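NADPH-flavin oxidoreductase (PDB 2H0U) binds flavin mononucleotide at the subunit interface of a nitroreductase-family dimer and probably uses NAD(P)H to reduce its substrates. Local coordinates at residues A[40-43]-A[48-51]; A[119-124]-A[135-140]; A[27-32]-A[194-199]. One frame throughout, in Å; residues are numbered along the deposited sequence.

Contact 1: A[40-43]-A[48-51]; sequences APSS and PWKM. With FMN (flavin mononucleotide), chain B.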
loop_
_atom_site.group_PDB
_atom_site.type_symbol
_atom_site.label_atom_id
_atom_site.label_comp_id
_atom_site.label_asym_id
_atom_site.label_seq_id
_atom_site.Cartn_x
_atom_site.Cartn_y
_atom_site.Cartn_z
ATOM N N ALA A 40 -0.805 -11.347 1.555
ATOM C CA ALA A 40 -1.269 -10.101 0.940
ATOM C C ALA A 40 -1.614 -10.242 -0.538
ATOM O O ALA A 40 -0.974 -11.028 -1.264
ATOM C CB ALA A 40 -0.220 -8.977 1.121
ATOM N N PRO A 41 -2.622 -9.469 -1.011
ATOM C CA PRO A 41 -2.956 -9.467 -2.467
ATOM C C PRO A 41 -1.997 -8.613 -3.245
ATOM O O PRO A 41 -1.336 -7.712 -2.671
ATOM C CB PRO A 41 -4.347 -8.830 -2.523
ATOM C CG PRO A 41 -4.376 -7.876 -1.243
ATOM C CD PRO A 41 -3.501 -8.587 -0.204
ATOM N N SER A 42 -1.924 -8.880 -4.546
ATOM C CA SER A 42 -1.072 -8.084 -5.429
ATOM C C SER A 42 -1.720 -8.070 -6.793
ATOM O O SER A 42 -2.459 -8.985 -7.133
ATOM C CB SER A 42 0.331 -8.687 -5.541
ATOM O OG SER A 42 0.251 -10.073 -5.885
ATOM N N SER A 43 -1.403 -7.056 -7.589
ATOM C CA SER A 43 -1.931 -6.968 -8.946
ATOM C C SER A 43 -1.549 -8.213 -9.757
ATOM O O SER A 43 -0.365 -8.601 -9.792
ATOM C CB SER A 43 -1.403 -5.709 -9.617
ATOM O OG SER A 43 -2.074 -5.535 -10.859
ATOM N N PRO A 48 5.088 -9.738 -6.365
ATOM C CA PRO A 48 6.401 -9.410 -6.896
ATOM C C PRO A 48 7.330 -8.869 -5.820
ATOM O O PRO A 48 7.784 -7.704 -5.892
ATOM C CB PRO A 48 6.071 -8.328 -7.924
ATOM C CG PRO A 48 4.947 -7.513 -7.195
ATOM C CD PRO A 48 4.119 -8.626 -6.556
ATOM N N TRP A 49 7.553 -9.688 -4.795
ATOM C CA TRP A 49 8.144 -9.216 -3.549
ATOM C C TRP A 49 8.991 -10.254 -2.821
ATOM O O TRP A 49 8.913 -11.447 -3.088
ATOM C CB TRP A 49 7.075 -8.651 -2.610
ATOM C CG TRP A 49 5.915 -9.556 -2.303
ATOM C CD1 TRP A 49 5.969 -10.878 -1.926
ATOM C CD2 TRP A 49 4.532 -9.184 -2.301
ATOM N NE1 TRP A 49 4.690 -11.354 -1.712
ATOM C CE2 TRP A 49 3.790 -10.339 -1.952
ATOM C CE3 TRP A 49 3.847 -7.985 -2.578
ATOM C CZ2 TRP A 49 2.403 -10.320 -1.804
ATOM C CZ3 TRP A 49 2.435 -7.970 -2.472
ATOM C CH2 TRP A 49 1.734 -9.136 -2.071
ATOM N N LYS A 50 9.805 -9.774 -1.884
ATOM C CA LYS A 50 10.451 -10.668 -0.935
ATOM C C LYS A 50 10.789 -9.831 0.282
ATOM O O LYS A 50 11.324 -8.722 0.136
ATOM C CB LYS A 50 11.749 -11.264 -1.510
ATOM C CG LYS A 50 12.438 -12.207 -0.492
ATOM C CD LYS A 50 13.535 -13.037 -1.156
ATOM C CE LYS A 50 14.175 -13.948 -0.082
ATOM N NZ LYS A 50 15.138 -14.949 -0.652
HETATM N N MSE A 51 10.483 -10.360 1.463
HETATM C CA MSE A 51 10.767 -9.649 2.723
HETATM C C MSE A 51 12.047 -10.146 3.390
HETATM O O MSE A 51 12.262 -11.367 3.457
HETATM C CB MSE A 51 9.608 -9.912 3.694
HETATM C CG MSE A 51 8.308 -9.229 3.232
HETATM SE SE MSE A 51 6.832 -9.556 4.454
HETATM C CE MSE A 51 6.590 -11.440 4.071
HETATM N N1 FMN B . -8.721 -8.204 -9.947
HETATM C C2 FMN B . -9.506 -7.949 -11.063
HETATM O O2 FMN B . -10.310 -8.798 -11.426
HETATM N N3 FMN B . -9.367 -6.793 -11.786
HETATM C C4 FMN B . -8.423 -5.868 -11.418
HETATM O O4 FMN B . -8.400 -4.774 -11.976
HETATM C C4A FMN B . -7.597 -6.143 -10.306
HETATM N N5 FMN B . -6.643 -5.232 -9.922
HETATM C C5A FMN B . -5.891 -5.427 -8.776
HETATM C C6 FMN B . -4.954 -4.432 -8.430
HETATM C C7 FMN B . -4.186 -4.637 -7.273
HETATM C C7M FMN B . -3.479 -3.445 -6.694
HETATM C C8 FMN B . -4.302 -5.810 -6.502
HETATM C C8M FMN B . -3.671 -5.861 -5.104
HETATM C C9 FMN B . -5.228 -6.774 -6.866
HETATM C C9A FMN B . -6.016 -6.593 -8.023
HETATM N N10 FMN B . -6.941 -7.566 -8.425
HETATM C C10 FMN B . -7.757 -7.308 -9.555
HETATM C "C1'" FMN B . -7.138 -8.852 -7.677
HETATM C "C2'" FMN B . -5.904 -9.763 -7.733
HETATM O "O2'" FMN B . -6.024 -10.599 -8.860
HETATM C "C3'" FMN B . -5.899 -10.587 -6.439
HETATM O "O3'" FMN B . -5.745 -9.731 -5.324
HETATM C "C4'" FMN B . -4.778 -11.615 -6.324
HETATM O "O4'" FMN B . -4.985 -12.598 -7.324
HETATM C "C5'" FMN B . -4.673 -12.296 -4.946
HETATM O "O5'" FMN B . -5.928 -12.958 -4.707
HETATM P P FMN B . -6.784 -12.588 -3.405
HETATM O O1P FMN B . -6.952 -11.091 -3.426
HETATM O O2P FMN B . -8.124 -13.305 -3.561
HETATM O O3P FMN B . -6.070 -13.043 -2.159
#

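Contact 2: A[119-124]-A[135-140]; sequences KNFQEN and FDWASK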
loop_
_atom_site.group_PDB
_atom_site.type_symbol
_atom_site.label_atom_id
_atom_site.label_comp_id
_atom_site.label_asym_id
_atom_site.label_seq_id
_atom_site.Cartn_x
_atom_site.Cartn_y
_atom_site.Cartn_z
ATOM N N LYS A 119 0.393 -7.785 -21.115
ATOM C CA LYS A 119 1.200 -6.846 -21.874
ATOM C C LYS A 119 0.461 -5.491 -22.084
ATOM O O LYS A 119 1.016 -4.428 -21.828
ATOM C CB LYS A 119 1.578 -7.453 -23.224
ATOM C CG LYS A 119 2.376 -6.510 -24.100
ATOM C CD LYS A 119 2.649 -7.173 -25.405
ATOM C CE LYS A 119 3.652 -6.408 -26.267
ATOM N NZ LYS A 119 3.020 -5.217 -26.846
ATOM N N ASN A 120 -0.760 -5.540 -22.606
ATOM C CA ASN A 120 -1.526 -4.302 -22.832
ATOM C C ASN A 120 -1.793 -3.524 -21.538
ATOM O O ASN A 120 -1.724 -2.291 -21.508
ATOM C CB ASN A 120 -2.854 -4.599 -23.481
ATOM C CG ASN A 120 -3.682 -3.337 -23.706
ATOM O OD1 ASN A 120 -3.392 -2.547 -24.611
ATOM N ND2 ASN A 120 -4.717 -3.136 -22.871
ATOM N N PHE A 121 -2.168 -4.253 -20.498
ATOM C CA PHE A 121 -2.440 -3.667 -19.196
ATOM C C PHE A 121 -1.243 -2.870 -18.708
ATOM O O PHE A 121 -1.383 -1.714 -18.330
ATOM C CB PHE A 121 -2.758 -4.802 -18.233
ATOM C CG PHE A 121 -2.765 -4.410 -16.781
ATOM C CD1 PHE A 121 -3.664 -3.456 -16.285
ATOM C CD2 PHE A 121 -1.933 -5.070 -15.891
ATOM C CE1 PHE A 121 -3.708 -3.139 -14.918
ATOM C CE2 PHE A 121 -1.966 -4.758 -14.520
ATOM C CZ PHE A 121 -2.852 -3.784 -14.039
ATOM N N GLN A 122 -0.068 -3.487 -18.703
ATOM C CA GLN A 122 1.137 -2.800 -18.213
ATOM C C GLN A 122 1.649 -1.657 -19.096
ATOM O O GLN A 122 1.907 -0.570 -18.593
ATOM C CB GLN A 122 2.250 -3.802 -18.017
ATOM C CG GLN A 122 1.977 -4.778 -16.843
ATOM C CD GLN A 122 3.243 -5.560 -16.505
ATOM O OE1 GLN A 122 3.964 -5.961 -17.394
ATOM N NE2 GLN A 122 3.501 -5.779 -15.207
ATOM N N GLU A 123 1.797 -1.932 -20.397
ATOM C CA GLU A 123 2.375 -0.993 -21.361
ATOM C C GLU A 123 1.446 0.178 -21.659
ATOM O O GLU A 123 1.910 1.315 -21.759
ATOM C CB GLU A 123 2.751 -1.712 -22.647
ATOM C CG GLU A 123 3.823 -2.785 -22.442
ATOM C CD GLU A 123 4.356 -3.406 -23.726
ATOM O OE1 GLU A 123 3.910 -3.091 -24.856
ATOM O OE2 GLU A 123 5.256 -4.247 -23.606
ATOM N N ASN A 124 0.149 -0.105 -21.786
ATOM C CA ASN A 124 -0.801 0.905 -22.243
ATOM C C ASN A 124 -1.719 1.412 -21.164
ATOM O O ASN A 124 -1.787 2.627 -20.918
ATOM C CB ASN A 124 -1.605 0.370 -23.414
ATOM C CG ASN A 124 -0.718 -0.010 -24.591
ATOM O OD1 ASN A 124 -0.998 -0.975 -25.299
ATOM N ND2 ASN A 124 0.373 0.732 -24.783
ATOM N N PHE A 135 9.406 -1.029 -11.668
ATOM C CA PHE A 135 9.817 -1.239 -10.271
ATOM C C PHE A 135 8.846 -0.561 -9.282
ATOM O O PHE A 135 8.412 -1.190 -8.290
ATOM C CB PHE A 135 11.232 -0.745 -10.016
ATOM C CG PHE A 135 11.583 -0.831 -8.580
ATOM C CD1 PHE A 135 11.864 -2.068 -8.017
ATOM C CD2 PHE A 135 11.446 0.273 -7.766
ATOM C CE1 PHE A 135 12.125 -2.172 -6.635
ATOM C CE2 PHE A 135 11.711 0.176 -6.390
ATOM C CZ PHE A 135 12.041 -1.054 -5.836
ATOM N N ASP A 136 8.484 0.691 -9.552
ATOM C CA ASP A 136 7.567 1.380 -8.627
ATOM C C ASP A 136 6.179 0.746 -8.594
ATOM O O ASP A 136 5.510 0.803 -7.570
ATOM C CB ASP A 136 7.466 2.869 -8.907
ATOM C CG ASP A 136 8.674 3.635 -8.415
ATOM O OD1 ASP A 136 9.365 3.167 -7.479
ATOM O OD2 ASP A 136 8.946 4.720 -8.968
ATOM N N TRP A 137 5.746 0.174 -9.722
ATOM C CA TRP A 137 4.496 -0.604 -9.756
ATOM C C TRP A 137 4.534 -1.838 -8.803
ATOM O O TRP A 137 3.627 -2.053 -7.995
ATOM C CB TRP A 137 4.144 -1.038 -11.189
ATOM C CG TRP A 137 2.964 -1.975 -11.234
ATOM C CD1 TRP A 137 1.637 -1.660 -11.015
ATOM C CD2 TRP A 137 3.013 -3.385 -11.502
ATOM N NE1 TRP A 137 0.871 -2.807 -11.139
ATOM C CE2 TRP A 137 1.693 -3.867 -11.450
ATOM C CE3 TRP A 137 4.067 -4.290 -11.785
ATOM C CZ2 TRP A 137 1.377 -5.225 -11.673
ATOM C CZ3 TRP A 137 3.759 -5.641 -12.007
ATOM C CH2 TRP A 137 2.399 -6.088 -11.961
ATOM N N ALA A 138 5.622 -2.593 -8.846
ATOM C CA ALA A 138 5.801 -3.728 -7.928
ATOM C C ALA A 138 5.914 -3.230 -6.501
ATOM O O ALA A 138 5.442 -3.898 -5.544
ATOM C CB ALA A 138 7.047 -4.537 -8.313
ATOM N N SER A 139 6.605 -2.099 -6.330
ATOM C CA SER A 139 6.732 -1.469 -4.990
ATOM C C SER A 139 5.384 -1.090 -4.367
ATOM O O SER A 139 5.141 -1.305 -3.176
ATOM C CB SER A 139 7.655 -0.229 -5.101
ATOM O OG SER A 139 7.733 0.510 -3.863
ATOM N N LYS A 140 4.485 -0.540 -5.167
ATOM C CA LYS A 140 3.106 -0.293 -4.684
ATOM C C LYS A 140 2.472 -1.551 -4.038
ATOM O O LYS A 140 1.774 -1.449 -3.005
ATOM C CB LYS A 140 2.225 0.224 -5.856
ATOM C CG LYS A 140 2.596 1.661 -6.301
ATOM C CD LYS A 140 1.746 2.082 -7.549
ATOM C CE LYS A 140 2.461 3.269 -8.227
ATOM N NZ LYS A 140 1.503 3.886 -9.242
#

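Contact 3: A[27-32]-A[194-199]; sequences QKDWEA and FGYRNQ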
loop_
_atom_site.group_PDB
_atom_site.type_symbol
_atom_site.label_atom_id
_atom_site.label_comp_id
_atom_site.label_asym_id
_atom_site.label_seq_id
_atom_site.Cartn_x
_atom_site.Cartn_y
_atom_site.Cartn_z
ATOM N N GLN A 27 7.835 -15.614 19.279
ATOM C CA GLN A 27 8.082 -16.343 18.047
ATOM C C GLN A 27 6.797 -16.609 17.276
ATOM O O GLN A 27 6.731 -16.403 16.071
ATOM C CB GLN A 27 8.778 -17.679 18.337
ATOM C CG GLN A 27 9.544 -18.167 17.130
ATOM C CD GLN A 27 10.662 -17.189 16.746
ATOM O OE1 GLN A 27 11.357 -16.622 17.616
ATOM N NE2 GLN A 27 10.835 -16.980 15.436
ATOM N N LYS A 28 5.765 -17.045 17.985
ATOM C CA LYS A 28 4.523 -17.383 17.307
ATOM C C LYS A 28 3.785 -16.157 16.743
ATOM O O LYS A 28 3.268 -16.230 15.621
ATOM C CB LYS A 28 3.635 -18.217 18.224
ATOM C CG LYS A 28 3.992 -19.704 18.103
ATOM C CD LYS A 28 3.675 -20.418 19.392
ATOM C CE LYS A 28 2.280 -20.997 19.414
ATOM N NZ LYS A 28 2.208 -22.118 20.433
ATOM N N ASP A 29 3.766 -15.048 17.494
ATOM C CA ASP A 29 3.153 -13.808 16.984
ATOM C C ASP A 29 3.921 -13.338 15.736
ATOM O O ASP A 29 3.309 -12.886 14.757
ATOM C CB ASP A 29 3.091 -12.689 18.025
ATOM C CG ASP A 29 1.969 -12.886 19.057
ATOM O OD1 ASP A 29 1.118 -13.793 18.887
ATOM O OD2 ASP A 29 1.949 -12.108 20.033
ATOM N N TRP A 30 5.254 -13.409 15.768
ATOM C CA TRP A 30 6.025 -12.941 14.604
ATOM C C TRP A 30 5.730 -13.807 13.372
ATOM O O TRP A 30 5.569 -13.290 12.265
ATOM C CB TRP A 30 7.531 -12.785 14.894
ATOM C CG TRP A 30 8.204 -12.234 13.666
ATOM C CD1 TRP A 30 9.038 -12.900 12.783
ATOM C CD2 TRP A 30 8.011 -10.929 13.136
ATOM N NE1 TRP A 30 9.395 -12.041 11.734
ATOM C CE2 TRP A 30 8.762 -10.841 11.925
ATOM C CE3 TRP A 30 7.256 -9.802 13.564
ATOM C CZ2 TRP A 30 8.787 -9.679 11.135
ATOM C CZ3 TRP A 30 7.290 -8.642 12.768
ATOM C CH2 TRP A 30 8.030 -8.597 11.564
ATOM N N GLU A 31 5.616 -15.124 13.555
ATOM C CA GLU A 31 5.364 -16.030 12.437
ATOM C C GLU A 31 3.992 -15.703 11.866
ATOM O O GLU A 31 3.790 -15.769 10.661
ATOM C CB GLU A 31 5.398 -17.491 12.940
ATOM C CG GLU A 31 6.834 -17.989 13.166
ATOM C CD GLU A 31 6.915 -19.299 13.940
ATOM O OE1 GLU A 31 5.880 -19.757 14.523
ATOM O OE2 GLU A 31 8.040 -19.856 13.999
ATOM N N ALA A 32 3.043 -15.339 12.722
ATOM C CA ALA A 32 1.702 -14.958 12.195
ATOM C C ALA A 32 1.768 -13.689 11.360
ATOM O O ALA A 32 1.126 -13.606 10.306
ATOM C CB ALA A 32 0.688 -14.775 13.311
ATOM N N PHE A 194 8.729 -3.259 14.000
ATOM C CA PHE A 194 7.617 -3.774 14.803
ATOM C C PHE A 194 8.145 -3.987 16.213
ATOM O O PHE A 194 9.325 -4.351 16.377
ATOM C CB PHE A 194 7.150 -5.129 14.233
ATOM C CG PHE A 194 6.571 -5.032 12.832
ATOM C CD1 PHE A 194 5.191 -4.881 12.658
ATOM C CD2 PHE A 194 7.415 -4.995 11.717
ATOM C CE1 PHE A 194 4.637 -4.736 11.350
ATOM C CE2 PHE A 194 6.873 -4.890 10.378
ATOM C CZ PHE A 194 5.509 -4.736 10.213
ATOM N N GLY A 195 7.291 -3.755 17.200
ATOM C CA GLY A 195 7.629 -4.036 18.604
ATOM C C GLY A 195 6.576 -3.482 19.518
ATOM O O GLY A 195 5.438 -3.260 19.107
ATOM N N TYR A 196 6.954 -3.238 20.769
ATOM C CA TYR A 196 5.993 -2.628 21.720
ATOM C C TYR A 196 6.386 -1.222 22.111
ATOM O O TYR A 196 7.517 -0.977 22.527
ATOM C CB TYR A 196 5.866 -3.507 22.960
ATOM C CG TYR A 196 5.276 -4.838 22.651
ATOM C CD1 TYR A 196 3.895 -4.994 22.569
ATOM C CD2 TYR A 196 6.096 -5.955 22.429
ATOM C CE1 TYR A 196 3.338 -6.227 22.276
ATOM C CE2 TYR A 196 5.548 -7.207 22.134
ATOM C CZ TYR A 196 4.163 -7.320 22.058
ATOM O OH TYR A 196 3.586 -8.533 21.810
ATOM N N ARG A 197 5.428 -0.304 22.023
ATOM C CA ARG A 197 5.684 1.109 22.263
ATOM C C ARG A 197 6.090 1.344 23.724
ATOM O O ARG A 197 5.658 0.620 24.632
ATOM C CB ARG A 197 4.425 1.961 21.947
ATOM C CG ARG A 197 3.232 1.634 22.886
ATOM C CD ARG A 197 1.967 2.398 22.460
ATOM N NE ARG A 197 0.781 2.028 23.242
ATOM C CZ ARG A 197 0.410 2.561 24.410
ATOM N NH1 ARG A 197 1.132 3.493 25.018
ATOM N NH2 ARG A 197 -0.702 2.122 24.991
ATOM N N ASN A 198 6.926 2.351 23.922
ATOM C CA ASN A 198 7.241 2.819 25.253
ATOM C C ASN A 198 6.896 4.300 25.398
ATOM O O ASN A 198 7.598 5.063 26.070
ATOM C CB ASN A 198 8.708 2.548 25.563
ATOM C CG ASN A 198 8.943 2.424 27.035
ATOM O OD1 ASN A 198 7.988 2.335 27.812
ATOM N ND2 ASN A 198 10.199 2.390 27.432
ATOM N N GLN A 199 5.808 4.707 24.733
ATOM C CA GLN A 199 5.340 6.091 24.745
ATOM C C GLN A 199 3.832 6.057 24.604
ATOM O O GLN A 199 3.268 4.997 24.281
ATOM C CB GLN A 199 5.930 6.888 23.580
ATOM C CG GLN A 199 5.627 6.317 22.225
ATOM C CD GLN A 199 6.197 7.154 21.093
ATOM O OE1 GLN A 199 6.629 8.315 21.272
ATOM N NE2 GLN A 199 6.248 6.556 19.945
HETATM O O HOH W 1 4.190 -11.076 21.213
#

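Contact 1: A[40-43]-A[48-51]
Ala40, in the loop that follows helix 27-38, meets the six-membered edge of Trp49, and the contact is made largely by that one indole. Trp49 begins strand 49-54, an outer strand of this chain's antiparallel sheet in the nitroreductase fold. Ala40 touches the ring twice. Its methyl carbon CB lies 3.7 Å from Trp49 CH2, while its carbonyl O comes to the ring edge, near the plane, and also accepts a hydrogen bond from Arg206 NE of the second subunit. At Pro41 the two sides of the residue part company: the carbonyl O sits 3.4 Å from Trp49 CH2, again at the edge, whereas ring atom CB turns to the flavin mononucleotide, 3.3 Å from its ribityl O3'. Ser42 touches both Trp49 and the proline before the strand, its CB 3.8 Å from Trp49 CH2 and 3.9 Å from Pro48 CD. Ser42 OG is bonded to Glu47 N, in the short connection between the two segments. Ser43 leaves the tryptophan and places its N 3.3 Å from flavin C8; its OG is bonded to Glu164 OE1 of the second subunit.

The indole reaches the loop because Trp49 CG is set between its backbone N and carbonyl carbon (chi1 54°). Pro48 CD then covers part of one face of the same ring, 4.0 Å above the plane of Trp49.

No hydrogen bond links the two segments. Buried Pro41 O has no hydrogen-bonding partner in the model; the weakly positive C-H edge of Trp49 may compensate it in part, and the indole backs the loop whose other side meets the dimethylbenzene end and ribityl chain of the flavin.

Contact 2: A[119-124]-A[135-140]
Gln122 brings the end of its side chain against the benzene half of Trp137, with NE2 3.2 Å from CZ3 and 3.4 Å from CH2 of that ring. This is helix-to-helix packing in a helix-loop-helix unit of the nitroreductase fold, between helix 113-125 and the long helix 131-155. The amide plane of Gln122 stands nearly perpendicular to the indole, at 86°, and its nitrogen approaches obliquely. Beyond CG the glutamine chain is extended, which carries the amide across the gap between the helices. The polar partner of Gln122 NE2 is Val89 O, to which it donates a hydrogen bond, one that probably helps fix the rotation of the amide.

Phe121 adds a looser apolar touch beside it. All three side chains are buried, and Met126 packs on both Phe121 and Trp137. A wider pi-type turn at 121-124 distorts the first helix shortly before its end.

Trp137 CG lies anti to its backbone N (chi1 173°), directing the indole from its helix toward the other one. The pyrrole side serves the dimer: NE1 is bonded to Glu164 OE1 of the second subunit, a residue of the flavin pocket. Trp137 thus probably helps to position a first-shell residue from the second shell. Next to that nitrogen, on the six-membered ring, Trp137 CZ2 stands 4.4 Å from Phe121 CE2.

Contact 3: A[27-32]-A[194-199]
An offset edge-to-face (T-shaped) aromatic pair, Trp30 on Phe194, joins helix 27-38 to strand 186-195, an inner strand of the antiparallel sheet in this alpha-beta nitroreductase fold. The six-membered ring of Trp30 presents its edge to the face of Phe194, with centroids 5.3 Å apart and planes at 64°. Two adjacent indole carbons make the approach: CH2 is 3.7 Å from Phe194 CD2, and CZ3 is equally close to Phe194 CG.

Trp30 holds CG anti to its backbone N (chi1 -177°), which sends the indole off the helix toward the sheet. There it also stacks with His79, while Met149 of helix 131-155 touches both rings of the pair. The indole NE1 is bonded to Tyr213 OH of the second subunit, so the same side chain serves both the hydrophobic core and the dimer.

Nearer the surface the two segments are joined through solvent. Asp29, whose OD1 forms a salt bridge with Arg3 of the second subunit, uses OD2 to accept a hydrogen bond from a water at 2.7 Å. That water oxygen lies in the plane of the Tyr196 ring, 2.7 Å from its OH.

How the contacts relate
Contacts 1 and 2 adjoin, their centres 13 Å apart, and pack directly: Ser43 CB lies 3.5 Å from Trp137 CZ2, and Pro48 CG lies 3.8 Å from Ala138 CB. Glu164 of the second subunit joins them further, its OE1 hydrogen-bonded to Ser43 OG and to Trp137 NE1. Together they border one flavin, contact 1 by direct touch and contact 2 with the Phe121 side chain about 6 Å away. Contact 3 stands apart, its centre about 21 Å from that of contact 1 and 33 Å from that of contact 2. Its Phe194 side chain is nearer the other flavin, at about 12 Å. All three reach the second subunit, as expected where two chains share each cofactor site.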